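PDB 4RL3: chitinase A from Pteris ryukyuensis, which probably hydrolyses the beta-1,4 glycosidic bonds of chitin through this catalytic domain, one part of a longer family 18 glycosyl hydrolase. Local coordinates for residues F134-C137 with I138-I142; G190-A193 with S194-V197; Y262-Q265 with A266-L270. All coordinates share one frame; numbering follows the deposited sequence. Where two conformers were deposited one is given.

Contact 1 (F134-C137 with I138-I142); sequences FVSC and IGQLI
Phe134 turns its CG away from the backbone N (chi1 174°) and beside the carbonyl carbon, which brings the ring next to Ile138. Ile138 sets CG1 on the side of its own backbone N (chi1 -62°), and CG1 lies over one face of the Phe134 ring. The closest side-chain atoms of the two are Phe134 CE1 and Ile138 CG1, 3.5 Å apart. Phe91 and Phe126 each meet the same ring edge-to-face, and Ile138 also touches Leu169.

On another side of the helix, Ser136 and Gln140 form a polar pair. Gln140 NE2 donates to Ser136 OG at 2.9 Å, with the oxygen almost in the amide plane. The same NE2 has a weak bond to Ser136 O at 3.4 Å. Ser136 O also takes the regular helical bond from Gln140 N, 3.0 Å. Val135 O accepts from Gly139 N at 2.8 Å in the same pattern.

Helix 131-147 links strands 118-123 and 153-156 in a beta-alpha-beta unit. Its apolar residues pack on strand 118-123 and helices 96-114 and 163-173. The polar pair sits at a partly exposed edge beside Val96 of helix 96-114, where the bond to OG should limit rotation of the Gln140 amide.

Contact 2 (G190-A193 with S194-V197); sequences GTSA and SQYV
The backbone of Thr191 and Ser192 is extended, and from Ala193 it turns into helix 193-206. Ser192 is the N-cap residue, and with Gln195 it forms a capping box. In one direction Gln195 N donates to Ser192 OG at 3.1 Å, nearly straight. In the other, Ser192 N donates to Gln195 OE1 at 3.0 Å, in the carbonyl plane and on a lone pair of the amide oxygen.

The Ser192 hydroxyl is placed for this by its first torsion (chi1 69°), which sets OG between the backbone N and the carbonyl carbon. The Gln195 chain runs back alongside the serine, and its CG lies 3.3 Å from Ser192 OG. Thr191 CG2 packs against Gln195 CB at 3.9 Å. The threonine hydroxyl instead bonds to Gly188 O, in the loop before the helix.

The first helical backbone bonds follow directly. Tyr196 N reaches Ser192 O at 2.9 Å, and Val197 N reaches Ala193 O. The Tyr196 side chain leads inward from this exposed helix start, against Val229 and Ala232 of helix 226-238 and the ring of Phe184. Tyr196 OH is hydrogen-bonded to Ser216 O of strand 215-218. On the side facing helix 226-238, where it meets Ala232 and Gln235, Val197 packs its CG2 3.4 Å from Ala193 O.

Contact 3 (Y262-Q265 with A266-L270); sequences YEQQ and AQTLL
The extended Gln267 chain lies along the helix, and its amide and its backbone N together hold Glu263 O twice. Gln267 N gives the helical bond to Glu263 O at 3.2 Å. Gln267 NE2 gives a second at 3.1 Å, arriving above the carbonyl plane and not on a lone pair. The two donors come from opposite faces of that plane. Glu263 O lies close to the plane of the Gln267 amide.

One residue further on, at the exposed side of the helix, Thr268 OG1 donates to Gln264 OE1 at 3.0 Å, in the plane of the amide carbonyl and on a lone pair. The Gln264 chain bends at its second torsion (chi2 -89°), which brings OE1 over to the threonine. Beneath this pair Thr268 N bonds to Gln264 O at 2.9 Å. Ala266 N to Tyr262 O and Leu269 N to Gln265 O continue the same helical pattern.

Further out, Gln267 OE1 accepts from Asn23 N, and NE2 also donates to Pro21 O, so the loop after strand 3-8 fixes the amide. Glu263 OE1 bonds to Ser253 OG and lies near Glu6 OE2. These like charges probably raise the proton affinity of one of the acids. Ala266 and Leu270 rest on Phe4 and Ile245. This is an outer helix of a TIM barrel, packed on neighbouring parallel strands 3-8 and 244-248.

Overall arrangement
The three contacts follow one another along the chain. None nests in or crosses another, and each spans one continuous stretch, so none closes a long loop. Contact 1 lies on helix 131-147, which connects parallel strands 118-123 and 153-156 in a beta-alpha-beta unit. Contact 2 comes next, where the loop after strand 179-180 enters helix 193-206. Contact 3 lies on the C-terminal helix 261-271, beside strands 3-8 and 244-248, where the two ends of the barrel chain meet. Contacts 1 and 3 are on opposite sides of the chain's centre, with centres about 33 Å apart. Contacts 2 and 3 are nearer, with centres about 19 Å apart, and both touch helix 226-238.

Contact 1 (F134-C137 with I138-I142)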
loop_
_atom_site.group_PDB
_atom_site.type_symbol
_atom_site.label_atom_id
_atom_site.label_comp_id
_atom_site.label_asym_id
_atom_site.label_seq_id
_atom_site.Cartn_x
_atom_site.Cartn_y
_atom_site.Cartn_z
ATOM N N PHE A 134 18.121 4.737 -3.203
ATOM C CA PHE A 134 16.778 4.235 -2.920
ATOM C C PHE A 134 16.165 3.536 -4.136
ATOM O O PHE A 134 15.664 2.420 -4.035
ATOM C CB PHE A 134 15.861 5.369 -2.445
ATOM C CG PHE A 134 14.423 4.966 -2.265
ATOM C CD1 PHE A 134 14.056 4.099 -1.250
ATOM C CD2 PHE A 134 13.437 5.443 -3.119
ATOM C CE1 PHE A 134 12.739 3.724 -1.087
ATOM C CE2 PHE A 134 12.102 5.087 -2.948
ATOM C CZ PHE A 134 11.763 4.206 -1.942
ATOM N N VAL A 135 16.225 4.190 -5.287
ATOM C CA VAL A 135 15.612 3.648 -6.484
ATOM C C VAL A 135 16.268 2.325 -6.889
ATOM O O VAL A 135 15.586 1.365 -7.248
ATOM C CB VAL A 135 15.650 4.681 -7.640
ATOM C CG1 VAL A 135 15.270 4.047 -8.966
ATOM C CG2 VAL A 135 14.751 5.877 -7.325
ATOM N N SER A 136 17.593 2.271 -6.835
ATOM C CA SER A 136 18.305 1.045 -7.156
ATOM C C SER A 136 17.901 -0.104 -6.227
ATOM O O SER A 136 17.628 -1.207 -6.679
ATOM C CB SER A 136 19.809 1.277 -7.051
ATOM O OG SER A 136 20.519 0.113 -7.447
ATOM N N CYS A 137 17.858 0.171 -4.928
ATOM C CA CYS A 137 17.489 -0.862 -3.951
ATOM C C CYS A 137 16.091 -1.418 -4.223
ATOM O O CYS A 137 15.890 -2.631 -4.298
ATOM C CB CYS A 137 17.526 -0.301 -2.523
ATOM S SG CYS A 137 19.192 -0.102 -1.855
ATOM N N ILE A 138 15.121 -0.530 -4.354
ATOM C CA ILE A 138 13.734 -0.963 -4.491
ATOM C C ILE A 138 13.466 -1.577 -5.866
ATOM O O ILE A 138 12.758 -2.587 -5.975
ATOM C CB ILE A 138 12.750 0.198 -4.237
ATOM C CG1 ILE A 138 12.894 0.723 -2.802
ATOM C CG2 ILE A 138 11.312 -0.222 -4.525
ATOM C CD1 ILE A 138 12.682 -0.300 -1.716
ATOM N N GLY A 139 14.009 -0.967 -6.912
ATOM C CA GLY A 139 13.823 -1.492 -8.254
ATOM C C GLY A 139 14.371 -2.903 -8.379
ATOM O O GLY A 139 13.733 -3.798 -8.950
ATOM N N GLN A 140 15.553 -3.123 -7.820
ATOM C CA GLN A 140 16.156 -4.463 -7.823
ATOM C C GLN A 140 15.343 -5.452 -6.994
ATOM O O GLN A 140 15.158 -6.590 -7.388
ATOM C CB GLN A 140 17.581 -4.404 -7.291
ATOM C CG GLN A 140 18.568 -3.783 -8.250
ATOM C CD GLN A 140 19.986 -3.910 -7.727
ATOM O OE1 GLN A 140 20.523 -5.015 -7.652
ATOM N NE2 GLN A 140 20.591 -2.798 -7.337
ATOM N N LEU A 141 14.879 -5.017 -5.825
ATOM C CA LEU A 141 14.048 -5.853 -4.956
ATOM C C LEU A 141 12.804 -6.334 -5.708
ATOM O O LEU A 141 12.510 -7.526 -5.741
ATOM C CB LEU A 141 13.648 -5.068 -3.709
ATOM C CG LEU A 141 12.586 -5.691 -2.805
ATOM C CD1 LEU A 141 13.056 -7.038 -2.263
ATOM C CD2 LEU A 141 12.237 -4.745 -1.676
ATOM N N ILE A 142 12.086 -5.398 -6.325
ATOM C CA ILE A 142 10.855 -5.759 -7.033
ATOM C C ILE A 142 11.151 -6.661 -8.233
ATOM O O ILE A 142 10.465 -7.658 -8.472
ATOM C CB ILE A 142 10.072 -4.509 -7.487
ATOM C CG1 ILE A 142 9.561 -3.738 -6.279
ATOM C CG2 ILE A 142 8.916 -4.904 -8.386
ATOM C CD1 ILE A 142 9.034 -2.354 -6.613
#

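Contact 2 (G190-A193 with S194-V197)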
loop_
_atom_site.group_PDB
_atom_site.type_symbol
_atom_site.label_atom_id
_atom_site.label_comp_id
_atom_site.label_asym_id
_atom_site.label_seq_id
_atom_site.Cartn_x
_atom_site.Cartn_y
_atom_site.Cartn_z
ATOM N N GLY A 190 -11.001 19.932 3.113
ATOM C CA GLY A 190 -11.919 20.768 2.345
ATOM C C GLY A 190 -12.028 20.447 0.866
ATOM O O GLY A 190 -12.806 21.068 0.162
ATOM N N THR A 191 -11.256 19.470 0.382
ATOM C CA THR A 191 -11.261 19.128 -1.034
ATOM C C THR A 191 -12.653 18.744 -1.546
ATOM O O THR A 191 -13.295 17.847 -1.001
ATOM C CB THR A 191 -10.287 17.954 -1.298
ATOM O OG1 THR A 191 -8.969 18.334 -0.911
ATOM C CG2 THR A 191 -10.271 17.535 -2.764
ATOM N N SER A 192 -13.119 19.417 -2.595
ATOM C CA SER A 192 -14.398 19.074 -3.222
ATOM C C SER A 192 -14.259 17.890 -4.186
ATOM O O SER A 192 -13.150 17.496 -4.568
ATOM C CB SER A 192 -14.938 20.270 -4.003
ATOM O OG SER A 192 -14.116 20.496 -5.140
ATOM N N ALA A 193 -15.382 17.331 -4.625
ATOM C CA ALA A 193 -15.335 16.264 -5.621
ATOM C C ALA A 193 -14.660 16.696 -6.939
ATOM O O ALA A 193 -13.863 15.949 -7.501
ATOM C CB ALA A 193 -16.727 15.703 -5.875
ATOM N N SER A 194 -14.963 17.913 -7.398
ATOM C CA SER A 194 -14.359 18.472 -8.607
ATOM C C SER A 194 -12.844 18.625 -8.460
ATOM O O SER A 194 -12.079 18.256 -9.347
ATOM C CB SER A 194 -14.970 19.840 -8.914
ATOM O OG SER A 194 -14.371 20.422 -10.058
ATOM N N GLN A 195 -12.425 19.179 -7.330
ATOM C CA GLN A 195 -11.001 19.323 -7.033
ATOM C C GLN A 195 -10.308 17.960 -6.975
ATOM O O GLN A 195 -9.188 17.814 -7.455
ATOM C CB GLN A 195 -10.776 20.044 -5.716
ATOM C CG GLN A 195 -11.092 21.530 -5.777
ATOM C CD GLN A 195 -10.929 22.193 -4.432
ATOM O OE1 GLN A 195 -11.459 21.723 -3.414
ATOM N NE2 GLN A 195 -10.184 23.286 -4.402
ATOM N N TYR A 196 -10.976 16.969 -6.390
ATOM C CA TYR A 196 -10.391 15.635 -6.300
ATOM C C TYR A 196 -10.118 15.054 -7.684
ATOM O O TYR A 196 -9.068 14.437 -7.920
ATOM C CB TYR A 196 -11.294 14.692 -5.511
ATOM C CG TYR A 196 -10.646 13.364 -5.155
ATOM C CD1 TYR A 196 -10.554 12.336 -6.093
ATOM C CD2 TYR A 196 -10.132 13.140 -3.878
ATOM C CE1 TYR A 196 -9.963 11.126 -5.765
ATOM C CE2 TYR A 196 -9.522 11.936 -3.547
ATOM C CZ TYR A 196 -9.454 10.936 -4.500
ATOM O OH TYR A 196 -8.882 9.726 -4.192
ATOM N N VAL A 197 -11.073 15.212 -8.592
ATOM C CA VAL A 197 -10.886 14.756 -9.960
ATOM C C VAL A 197 -9.657 15.448 -10.571
ATOM O O VAL A 197 -8.827 14.804 -11.217
ATOM C CB VAL A 197 -12.147 14.978 -10.823
ATOM C CG1 VAL A 197 -11.865 14.687 -12.277
ATOM C CG2 VAL A 197 -13.284 14.095 -10.324
#

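Contact 3 (Y262-Q265 with A266-L270)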
loop_
_atom_site.group_PDB
_atom_site.type_symbol
_atom_site.label_atom_id
_atom_site.label_comp_id
_atom_site.label_asym_id
_atom_site.label_seq_id
_atom_site.Cartn_x
_atom_site.Cartn_y
_atom_site.Cartn_z
ATOM N N TYR A 262 -17.715 2.734 4.274
ATOM C CA TYR A 262 -17.074 3.257 3.064
ATOM C C TYR A 262 -16.285 2.192 2.286
ATOM O O TYR A 262 -16.202 2.263 1.059
ATOM C CB TYR A 262 -16.209 4.469 3.398
ATOM C CG TYR A 262 -17.021 5.607 3.947
ATOM C CD1 TYR A 262 -18.039 6.180 3.190
ATOM C CD2 TYR A 262 -16.790 6.107 5.222
ATOM C CE1 TYR A 262 -18.795 7.227 3.681
ATOM C CE2 TYR A 262 -17.543 7.162 5.719
ATOM C CZ TYR A 262 -18.539 7.710 4.943
ATOM O OH TYR A 262 -19.286 8.757 5.444
ATOM N N GLU A 263 -15.760 1.184 2.986
ATOM C CA GLU A 263 -15.179 0.015 2.320
ATOM C C GLU A 263 -16.223 -0.625 1.414
ATOM O O GLU A 263 -15.949 -0.988 0.266
ATOM C CB GLU A 263 -14.724 -1.031 3.340
ATOM C CG GLU A 263 -13.349 -0.821 3.966
ATOM C CD GLU A 263 -13.301 0.233 5.059
ATOM O OE1 GLU A 263 -12.209 0.414 5.637
ATOM O OE2 GLU A 263 -14.327 0.887 5.372
ATOM N N GLN A 264 -17.421 -0.790 1.954
ATOM C CA GLN A 264 -18.511 -1.397 1.195
ATOM C C GLN A 264 -18.911 -0.534 0.004
ATOM O O GLN A 264 -19.055 -1.032 -1.121
ATOM C CB GLN A 264 -19.704 -1.632 2.117
ATOM C CG GLN A 264 -20.957 -2.138 1.417
ATOM C CD GLN A 264 -21.850 -1.020 0.915
ATOM O OE1 GLN A 264 -22.210 -0.961 -0.271
ATOM N NE2 GLN A 264 -22.181 -0.113 1.791
ATOM N N GLN A 265 -19.108 0.745 0.265
ATOM C CA GLN A 265 -19.471 1.672 -0.792
ATOM C C GLN A 265 -18.447 1.702 -1.916
ATOM O O GLN A 265 -18.825 1.721 -3.078
ATOM C CB GLN A 265 -19.683 3.064 -0.235
ATOM C CG GLN A 265 -20.965 3.169 0.563
ATOM C CD GLN A 265 -21.131 4.549 1.127
ATOM O OE1 GLN A 265 -20.923 5.531 0.410
ATOM N NE2 GLN A 265 -21.488 4.648 2.405
ATOM N N ALA A 266 -17.163 1.690 -1.570
ATOM C CA ALA A 266 -16.120 1.700 -2.583
ATOM C C ALA A 266 -16.187 0.482 -3.491
ATOM O O ALA A 266 -16.046 0.598 -4.718
ATOM C CB ALA A 266 -14.758 1.794 -1.935
ATOM N N GLN A 267 -16.414 -0.686 -2.906
ATOM C CA GLN A 267 -16.481 -1.917 -3.678
ATOM C C GLN A 267 -17.752 -1.989 -4.511
ATOM O O GLN A 267 -17.730 -2.479 -5.642
ATOM C CB GLN A 267 -16.355 -3.137 -2.764
ATOM C CG GLN A 267 -14.993 -3.222 -2.102
ATOM C CD GLN A 267 -14.928 -4.304 -1.065
ATOM O OE1 GLN A 267 -14.782 -5.477 -1.406
ATOM N NE2 GLN A 267 -15.021 -3.923 0.209
ATOM N N THR A 268 -18.860 -1.504 -3.952
ATOM C CA THR A 268 -20.110 -1.444 -4.696
ATOM C C THR A 268 -19.951 -0.525 -5.907
ATOM O O THR A 268 -20.395 -0.873 -7.010
ATOM C CB THR A 268 -21.261 -1.025 -3.768
ATOM O OG1 THR A 268 -21.544 -2.129 -2.907
ATOM C CG2 THR A 268 -22.535 -0.652 -4.534
ATOM N N LEU A 269 -19.272 0.602 -5.720
ATOM C CA LEU A 269 -19.043 1.529 -6.840
ATOM C C LEU A 269 -18.250 0.839 -7.949
ATOM O O LEU A 269 -18.566 0.982 -9.131
ATOM C CB LEU A 269 -18.321 2.790 -6.359
ATOM C CG LEU A 269 -17.987 3.879 -7.388
ATOM C CD1 LEU A 269 -17.760 5.177 -6.650
ATOM C CD2 LEU A 269 -16.772 3.556 -8.245
ATOM N N LEU A 270 -17.218 0.093 -7.569
ATOM C CA LEU A 270 -16.356 -0.555 -8.554
ATOM C C LEU A 270 -17.066 -1.660 -9.332
ATOM O O LEU A 270 -16.706 -1.926 -10.476
ATOM C CB LEU A 270 -15.089 -1.100 -7.892
ATOM C CG LEU A 270 -14.128 -0.020 -7.388
ATOM C CD1 LEU A 270 -13.078 -0.659 -6.499
ATOM C CD2 LEU A 270 -13.487 0.758 -8.527
#